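Local coordinates for protein 2-polyprenyl-6-methoxyphenol hydroxylase-like FAD-dependent oxidoreductase (Streptomyces sp. NRRL 11266, PDB 6UI5) that binds flavin-adenine dinucleotide in a Rossmann-type domain and belongs to the aromatic-ring hydroxylase-like family of FAD-dependent oxidoreductases, at residues P408-K413 with M419-T424; P463-L468 with V474-G479. One frame throughout, in Å; residues are numbered along the deposited sequence.

Interaction 1. Residues P408-K413 with M419-T424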
ATOM      1  N   PRO A 408      18.521 -19.579   4.834  1.00 64.38           N
ATOM      2  CA  PRO A 408      18.071 -20.100   3.533  1.00 53.03           C
ATOM      3  C   PRO A 408      18.460 -21.556   3.303  1.00 57.13           C
ATOM      4  O   PRO A 408      19.338 -22.122   3.965  1.00 54.98           O
ATOM      5  CB  PRO A 408      18.774 -19.190   2.516  1.00 62.21           C
ATOM      6  CG  PRO A 408      19.238 -17.989   3.304  1.00 68.88           C
ATOM      7  CD  PRO A 408      19.505 -18.487   4.683  1.00 67.89           C
ATOM      8  N   LYS A 409      17.786 -22.161   2.322  1.00 59.90           N
ATOM      9  CA  LYS A 409      17.942 -23.592   2.082  1.00 63.27           C
ATOM     10  C   LYS A 409      19.287 -23.844   1.416  1.00 61.13           C
ATOM     11  O   LYS A 409      19.402 -23.813   0.187  1.00 64.23           O
ATOM     12  CB  LYS A 409      16.780 -24.137   1.236  1.00 67.41           C
ATOM     13  CG  LYS A 409      16.929 -25.591   0.797  1.00 76.22           C
ATOM     14  CD  LYS A 409      15.624 -26.211   0.318  1.00 73.59           C
ATOM     15  CE  LYS A 409      14.849 -26.826   1.474  1.00 76.13           C
ATOM     16  NZ  LYS A 409      14.313 -28.198   1.129  1.00 73.34           N
ATOM     17  N   VAL A 410      20.320 -24.056   2.214  1.00 56.60           N
ATOM     18  CA  VAL A 410      21.652 -24.270   1.667  1.00 60.59           C
ATOM     19  C   VAL A 410      22.161 -25.592   2.194  1.00 53.83           C
ATOM     20  O   VAL A 410      21.811 -26.023   3.297  1.00 56.66           O
ATOM     21  CB  VAL A 410      22.661 -23.129   2.001  1.00 57.83           C
ATOM     22  CG1 VAL A 410      22.324 -21.858   1.224  1.00 45.33           C
ATOM     23  CG2 VAL A 410      22.723 -22.845   3.506  1.00 36.88           C
ATOM     24  N   GLN A 411      22.996 -26.232   1.390  1.00 64.81           N
ATOM     25  CA  GLN A 411      23.768 -27.373   1.854  1.00 69.20           C
ATOM     26  C   GLN A 411      24.856 -26.927   2.816  1.00 67.74           C
ATOM     27  O   GLN A 411      25.536 -25.922   2.590  1.00 73.73           O
ATOM     28  CB  GLN A 411      24.409 -28.088   0.668  1.00 75.95           C
ATOM     29  CG  GLN A 411      23.441 -28.882  -0.144  1.00 84.46           C
ATOM     30  CD  GLN A 411      22.835 -29.976   0.682  1.00 93.60           C
ATOM     31  OE1 GLN A 411      21.796 -29.784   1.313  1.00 93.75           O
ATOM     32  NE2 GLN A 411      23.492 -31.134   0.705  1.00 95.58           N
ATOM     33  N   ILE A 412      25.049 -27.683   3.887  1.00 61.43           N
ATOM     34  CA  ILE A 412      26.264 -27.538   4.665  1.00 68.16           C
ATOM     35  C   ILE A 412      26.932 -28.900   4.761  1.00 72.89           C
ATOM     36  O   ILE A 412      26.291 -29.892   5.120  1.00 67.19           O
ATOM     37  CB  ILE A 412      26.004 -26.917   6.049  1.00 67.51           C
ATOM     38  CG1 ILE A 412      25.155 -27.811   6.899  1.00 55.79           C
ATOM     39  CG2 ILE A 412      25.369 -25.520   5.926  1.00 70.47           C
ATOM     40  CD1 ILE A 412      25.955 -28.526   7.872  1.00 56.68           C
ATOM     41  N   LYS A 413      28.222 -28.946   4.433  1.00 72.20           N
ATOM     42  CA  LYS A 413      28.950 -30.195   4.292  1.00 67.33           C
ATOM     43  C   LYS A 413      29.819 -30.438   5.523  1.00 61.81           C
ATOM     44  O   LYS A 413      30.697 -29.638   5.834  1.00 66.50           O
ATOM     45  CB  LYS A 413      29.792 -30.163   3.020  1.00 66.53           C
ATOM     46  CG  LYS A 413      29.011 -29.756   1.785  1.00 66.49           C
ATOM     47  CD  LYS A 413      29.955 -29.607   0.606  1.00 75.80           C
ATOM     48  CE  LYS A 413      29.229 -29.562  -0.727  1.00 85.64           C
ATOM     49  NZ  LYS A 413      28.314 -28.373  -0.848  1.00 89.77           N
ATOM     50  N   MET A 419      24.090 -32.234   4.602  1.00 60.08           N
ATOM     51  CA  MET A 419      22.720 -32.074   5.072  1.00 68.24           C
ATOM     52  C   MET A 419      22.308 -30.631   4.811  1.00 61.38           C
ATOM     53  O   MET A 419      23.159 -29.763   4.626  1.00 56.26           O
ATOM     54  CB  MET A 419      22.589 -32.396   6.562  1.00 80.12           C
ATOM     55  CG  MET A 419      23.014 -31.236   7.445  1.00 90.04           C
ATOM     56  SD  MET A 419      23.644 -31.734   9.055  1.00100.84           S
ATOM     57  CE  MET A 419      22.149 -32.084   9.960  1.00101.08           C
ATOM     58  N   GLY A 420      20.994 -30.385   4.775  1.00 51.94           N
ATOM     59  CA  GLY A 420      20.514 -29.023   4.740  1.00 39.14           C
ATOM     60  C   GLY A 420      20.618 -28.397   6.113  1.00 61.29           C
ATOM     61  O   GLY A 420      20.692 -29.090   7.125  1.00 64.03           O
ATOM     62  N   VAL A 421      20.646 -27.063   6.166  1.00 54.01           N
ATOM     63  CA  VAL A 421      20.951 -26.433   7.446  1.00 48.90           C
ATOM     64  C   VAL A 421      19.795 -26.591   8.435  1.00 61.93           C
ATOM     65  O   VAL A 421      20.029 -26.727   9.645  1.00 67.11           O
ATOM     66  CB  VAL A 421      21.355 -24.959   7.254  1.00 47.64           C
ATOM     67  CG1 VAL A 421      20.200 -24.139   6.691  1.00 44.48           C
ATOM     68  CG2 VAL A 421      21.849 -24.373   8.589  1.00 45.48           C
ATOM     69  N   ALA A 422      18.543 -26.617   7.960  1.00 60.07           N
ATOM     70  CA  ALA A 422      17.442 -26.865   8.892  1.00 58.42           C
ATOM     71  C   ALA A 422      17.603 -28.204   9.606  1.00 56.76           C
ATOM     72  O   ALA A 422      17.185 -28.339  10.761  1.00 67.01           O
ATOM     73  CB  ALA A 422      16.082 -26.803   8.178  1.00 48.64           C
ATOM     74  N   GLU A 423      18.237 -29.186   8.968  1.00 49.22           N
ATOM     75  CA  GLU A 423      18.433 -30.482   9.618  1.00 57.63           C
ATOM     76  C   GLU A 423      19.322 -30.433  10.878  1.00 62.69           C
ATOM     77  O   GLU A 423      19.203 -31.333  11.725  1.00 58.17           O
ATOM     78  CB  GLU A 423      19.020 -31.479   8.616  1.00 63.45           C
ATOM     79  CG  GLU A 423      18.160 -31.664   7.370  1.00 82.10           C
ATOM     80  CD  GLU A 423      18.792 -32.607   6.342  1.00 96.71           C
ATOM     81  OE1 GLU A 423      18.844 -32.235   5.149  1.00 94.28           O
ATOM     82  OE2 GLU A 423      19.239 -33.718   6.722  1.00102.31           O
ATOM     83  N   THR A 424      20.214 -29.435  11.028  1.00 51.78           N
ATOM     84  CA  THR A 424      21.091 -29.424  12.200  1.00 46.41           C
ATOM     85  C   THR A 424      20.320 -29.165  13.483  1.00 48.73           C
ATOM     86  O   THR A 424      20.770 -29.565  14.562  1.00 58.31           O
ATOM     87  CB  THR A 424      22.202 -28.364  12.077  1.00 56.28           C
ATOM     88  OG1 THR A 424      21.631 -27.050  12.113  1.00 48.46           O
ATOM     89  CG2 THR A 424      22.999 -28.536  10.806  1.00 38.10           C
TER
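Ile412 and Met419 face each other as an antiparallel hydrogen-bonded pair. Ile412 N donates a hydrogen bond to Met419 O at 2.9 Å, nearly straight (174° at the hydrogen). The return bond, Met419 N to Ile412 O, is longer at 3.3 Å, and its donor is tilted from the carbonyl plane. Next along, Gln411 and Gly420 form a non-hydrogen-bonded pair. Beyond them Val421 N makes only a weak bond to Val410 O. A second group of bonds lies within 419-424. Gly420 N donates to Glu423 OE1 at 2.9 Å and meets it from above the carboxylate plane. Val421 O accepts twice, from Thr424 N and from Thr424 OG1, which ties down the turn just after the strand. The segments lie on a beta hairpin of strands 411-414 and 417-420 and run into the residues flanking it, in the C-terminal aromatic-ring hydroxylase region. The side chains of Ile412 and Met419 lie alongside each other and point the same way, with CD1 of Ile412 4.0 Å from CG of Met419. For Ile412, chi1 of 65° tucks CG1 in over the main chain, and chi2 near 102° then brings CD1 to Thr424 CG2 at 4.2 Å. Val421 packs CB against Ile412 CG2 (4.3 Å) and CG1 against Val410 CG2, and CG1 also rests 3.5 Å from Pro408 O. Outside, Ile412 and Thr424 touch Val454, and Val421 touches Leu433.

Interaction 2. Residues P463-L468 with V474-G479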
ATOM      1  N   PRO A 463      27.858 -15.634   6.471  1.00 51.62           N
ATOM      2  CA  PRO A 463      29.072 -15.348   7.259  1.00 48.93           C
ATOM      3  C   PRO A 463      29.799 -16.616   7.672  1.00 57.63           C
ATOM      4  O   PRO A 463      29.350 -17.724   7.360  1.00 54.74           O
ATOM      5  CB  PRO A 463      28.527 -14.617   8.488  1.00 52.24           C
ATOM      6  CG  PRO A 463      27.081 -15.182   8.614  1.00 51.31           C
ATOM      7  CD  PRO A 463      26.633 -15.217   7.171  1.00 44.19           C
ATOM      8  N   GLY A 464      30.901 -16.453   8.413  1.00 54.55           N
ATOM      9  CA  GLY A 464      31.711 -17.593   8.798  1.00 39.89           C
ATOM     10  C   GLY A 464      31.194 -18.335  10.008  1.00 48.37           C
ATOM     11  O   GLY A 464      31.438 -19.541  10.140  1.00 59.88           O
ATOM     12  N   THR A 465      30.471 -17.646  10.897  1.00 47.54           N
ATOM     13  CA  THR A 465      29.937 -18.241  12.121  1.00 54.76           C
ATOM     14  C   THR A 465      28.507 -17.748  12.337  1.00 52.12           C
ATOM     15  O   THR A 465      28.160 -16.628  11.950  1.00 54.24           O
ATOM     16  CB  THR A 465      30.840 -17.897  13.338  1.00 55.33           C
ATOM     17  OG1 THR A 465      32.213 -17.784  12.910  1.00 59.84           O
ATOM     18  CG2 THR A 465      30.739 -18.961  14.458  1.00 43.66           C
ATOM     19  N   LEU A 466      27.667 -18.588  12.946  1.00 46.01           N
ATOM     20  CA  LEU A 466      26.282 -18.193  13.225  1.00 45.70           C
ATOM     21  C   LEU A 466      25.784 -18.966  14.436  1.00 46.07           C
ATOM     22  O   LEU A 466      26.198 -20.109  14.689  1.00 51.19           O
ATOM     23  CB  LEU A 466      25.312 -18.428  12.044  1.00 34.72           C
ATOM     24  CG  LEU A 466      25.582 -17.848  10.628  1.00 37.54           C
ATOM     25  CD1 LEU A 466      26.295 -18.835   9.721  1.00 35.55           C
ATOM     26  CD2 LEU A 466      24.366 -17.312   9.918  1.00 34.00           C
ATOM     27  N   LEU A 467      24.897 -18.334  15.190  1.00 39.32           N
ATOM     28  CA  LEU A 467      24.245 -18.989  16.315  1.00 49.19           C
ATOM     29  C   LEU A 467      22.743 -19.063  16.054  1.00 49.37           C
ATOM     30  O   LEU A 467      22.106 -18.035  15.781  1.00 43.44           O
ATOM     31  CB  LEU A 467      24.531 -18.252  17.614  1.00 36.98           C
ATOM     32  CG  LEU A 467      23.843 -18.742  18.881  1.00 39.57           C
ATOM     33  CD1 LEU A 467      24.476 -20.045  19.455  1.00 40.67           C
ATOM     34  CD2 LEU A 467      23.821 -17.587  19.925  1.00 39.44           C
ATOM     35  N   LEU A 468      22.185 -20.272  16.102  1.00 39.08           N
ATOM     36  CA  LEU A 468      20.755 -20.460  15.858  1.00 38.43           C
ATOM     37  C   LEU A 468      20.070 -20.797  17.164  1.00 33.54           C
ATOM     38  O   LEU A 468      20.531 -21.673  17.909  1.00 39.10           O
ATOM     39  CB  LEU A 468      20.492 -21.571  14.847  1.00 41.64           C
ATOM     40  CG  LEU A 468      21.305 -21.483  13.561  1.00 45.65           C
ATOM     41  CD1 LEU A 468      21.113 -22.781  12.736  1.00 52.29           C
ATOM     42  CD2 LEU A 468      20.940 -20.236  12.750  1.00 36.74           C
ATOM     43  N   VAL A 474      18.318 -16.879  13.658  1.00 34.40           N
ATOM     44  CA  VAL A 474      19.697 -16.402  13.824  1.00 46.36           C
ATOM     45  C   VAL A 474      19.743 -15.358  14.937  1.00 45.84           C
ATOM     46  O   VAL A 474      19.292 -14.223  14.747  1.00 41.37           O
ATOM     47  CB  VAL A 474      20.252 -15.797  12.541  1.00 46.13           C
ATOM     48  CG1 VAL A 474      21.634 -15.152  12.868  1.00 47.02           C
ATOM     49  CG2 VAL A 474      20.363 -16.818  11.476  1.00 32.10           C
ATOM     50  N   ALA A 475      20.338 -15.703  16.074  1.00 39.94           N
ATOM     51  CA  ALA A 475      20.482 -14.713  17.129  1.00 44.69           C
ATOM     52  C   ALA A 475      21.830 -14.006  17.096  1.00 52.15           C
ATOM     53  O   ALA A 475      22.012 -13.019  17.812  1.00 65.08           O
ATOM     54  CB  ALA A 475      20.279 -15.372  18.500  1.00 47.77           C
ATOM     55  N   TRP A 476      22.766 -14.469  16.271  1.00 50.91           N
ATOM     56  CA  TRP A 476      24.110 -13.909  16.236  1.00 52.32           C
ATOM     57  C   TRP A 476      24.845 -14.472  15.034  1.00 55.29           C
ATOM     58  O   TRP A 476      24.677 -15.649  14.684  1.00 61.66           O
ATOM     59  CB  TRP A 476      24.898 -14.240  17.516  1.00 49.15           C
ATOM     60  CG  TRP A 476      26.385 -13.913  17.473  1.00 66.31           C
ATOM     61  CD1 TRP A 476      26.998 -12.798  17.996  1.00 67.36           C
ATOM     62  CD2 TRP A 476      27.434 -14.712  16.913  1.00 69.96           C
ATOM     63  NE1 TRP A 476      28.349 -12.857  17.790  1.00 68.38           N
ATOM     64  CE2 TRP A 476      28.649 -14.016  17.126  1.00 73.29           C
ATOM     65  CE3 TRP A 476      27.468 -15.949  16.262  1.00 64.84           C
ATOM     66  CZ2 TRP A 476      29.887 -14.511  16.698  1.00 70.64           C
ATOM     67  CZ3 TRP A 476      28.694 -16.440  15.835  1.00 75.34           C
ATOM     68  CH2 TRP A 476      29.892 -15.722  16.059  1.00 72.85           C
ATOM     69  N   HIS A 477      25.674 -13.634  14.434  1.00 47.88           N
ATOM     70  CA  HIS A 477      26.611 -14.062  13.406  1.00 54.91           C
ATOM     71  C   HIS A 477      27.732 -13.021  13.322  1.00 60.40           C
ATOM     72  O   HIS A 477      27.591 -11.903  13.821  1.00 61.84           O
ATOM     73  CB  HIS A 477      25.881 -14.249  12.081  1.00 37.77           C
ATOM     74  CG  HIS A 477      25.493 -12.963  11.424  1.00 49.31           C
ATOM     75  ND1 HIS A 477      26.416 -11.993  11.083  1.00 47.58           N
ATOM     76  CD2 HIS A 477      24.282 -12.480  11.052  1.00 51.43           C
ATOM     77  CE1 HIS A 477      25.790 -10.971  10.527  1.00 57.29           C
ATOM     78  NE2 HIS A 477      24.496 -11.244  10.487  1.00 56.13           N
ATOM     79  N   ASP A 478      28.836 -13.380  12.639  1.00 54.94           N
ATOM     80  CA  ASP A 478      30.044 -12.540  12.597  1.00 57.23           C
ATOM     81  C   ASP A 478      30.341 -11.967  11.213  1.00 53.14           C
ATOM     82  O   ASP A 478      31.502 -11.809  10.850  1.00 58.33           O
ATOM     83  CB  ASP A 478      31.273 -13.310  13.083  1.00 52.51           C
ATOM     84  CG  ASP A 478      31.603 -14.542  12.210  1.00 54.89           C
ATOM     85  OD1 ASP A 478      31.010 -14.709  11.127  1.00 57.47           O
ATOM     86  OD2 ASP A 478      32.457 -15.366  12.610  1.00 60.44           O
ATOM     87  N   GLY A 479      29.321 -11.695  10.417  1.00 46.56           N
ATOM     88  CA  GLY A 479      29.526 -11.078   9.120  1.00 54.20           C
ATOM     89  C   GLY A 479      29.278  -9.577   9.135  1.00 62.13           C
ATOM     90  O   GLY A 479      29.516  -8.893   8.132  1.00 64.77           O
TER
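The indole of Trp476 takes Thr465 at its edge, where CG2 of the threonine lies near the ring plane, 3.5 Å from CZ3. The Leu467 amide N is at the same edge, near CE3. Over one face, offset toward the rim, sits the backbone N of Asp478. Trp476 NE1 bonds to Gly483 O, and its side chain touches Glu486 and Leu487 of helix 484-495. The side chains of Pro463 and His477 cross at about a right angle, with Pro463 CG 3.8 Å from His477 CB. Gly479 N gives to His477 ND1, while NE2 bonds to Asp400.

Strands 465-468 and 474-477 form an antiparallel hairpin. Leu467 N bonds to Trp476 O at 2.7 Å, and Ala475 N to Leu467 O at 2.9 Å. A beta bulge shifts the register between Leu467 and Leu468, and Leu468 CD2 then meets Val474 CG2 at 3.7 Å. At the open end Asp478 has chi1 of 62°, which turns its carboxylate back across Thr465. OD1 accepts from Thr465 N at 3.0 Å and weakly from Gly464 N. The Thr465 OG1 to Asp478 OD2 distance, 2.4 Å, is very short and doubtful as modelled. Two backbone N-H groups on OD1 would probably favour the charged carboxylate.

Overall arrangement
The two contacts follow each other in series along the chain, and both lie in the C-terminal aromatic-ring hydroxylase region, a family grouped with the thioredoxin-like proteins. Each is a beta hairpin. Their centres are about 14 Å apart and their nearest atoms about 4 Å apart, without touching. Interaction 2 supplies strands 465-468 and 474-477 of a mixed four-stranded sheet, with 474-477 at one edge and 451-455 at the other. Interaction 1 is a separate two-stranded sheet. Strand 430-434 links them: Val421 and Thr424 touch Leu433 and Val431, whose backbones bond to Leu466 and Leu468. Interaction 1, with the residues after its hairpin, packs on strands 430-434 and 451-455, while helix 484-495 packs on interaction 2.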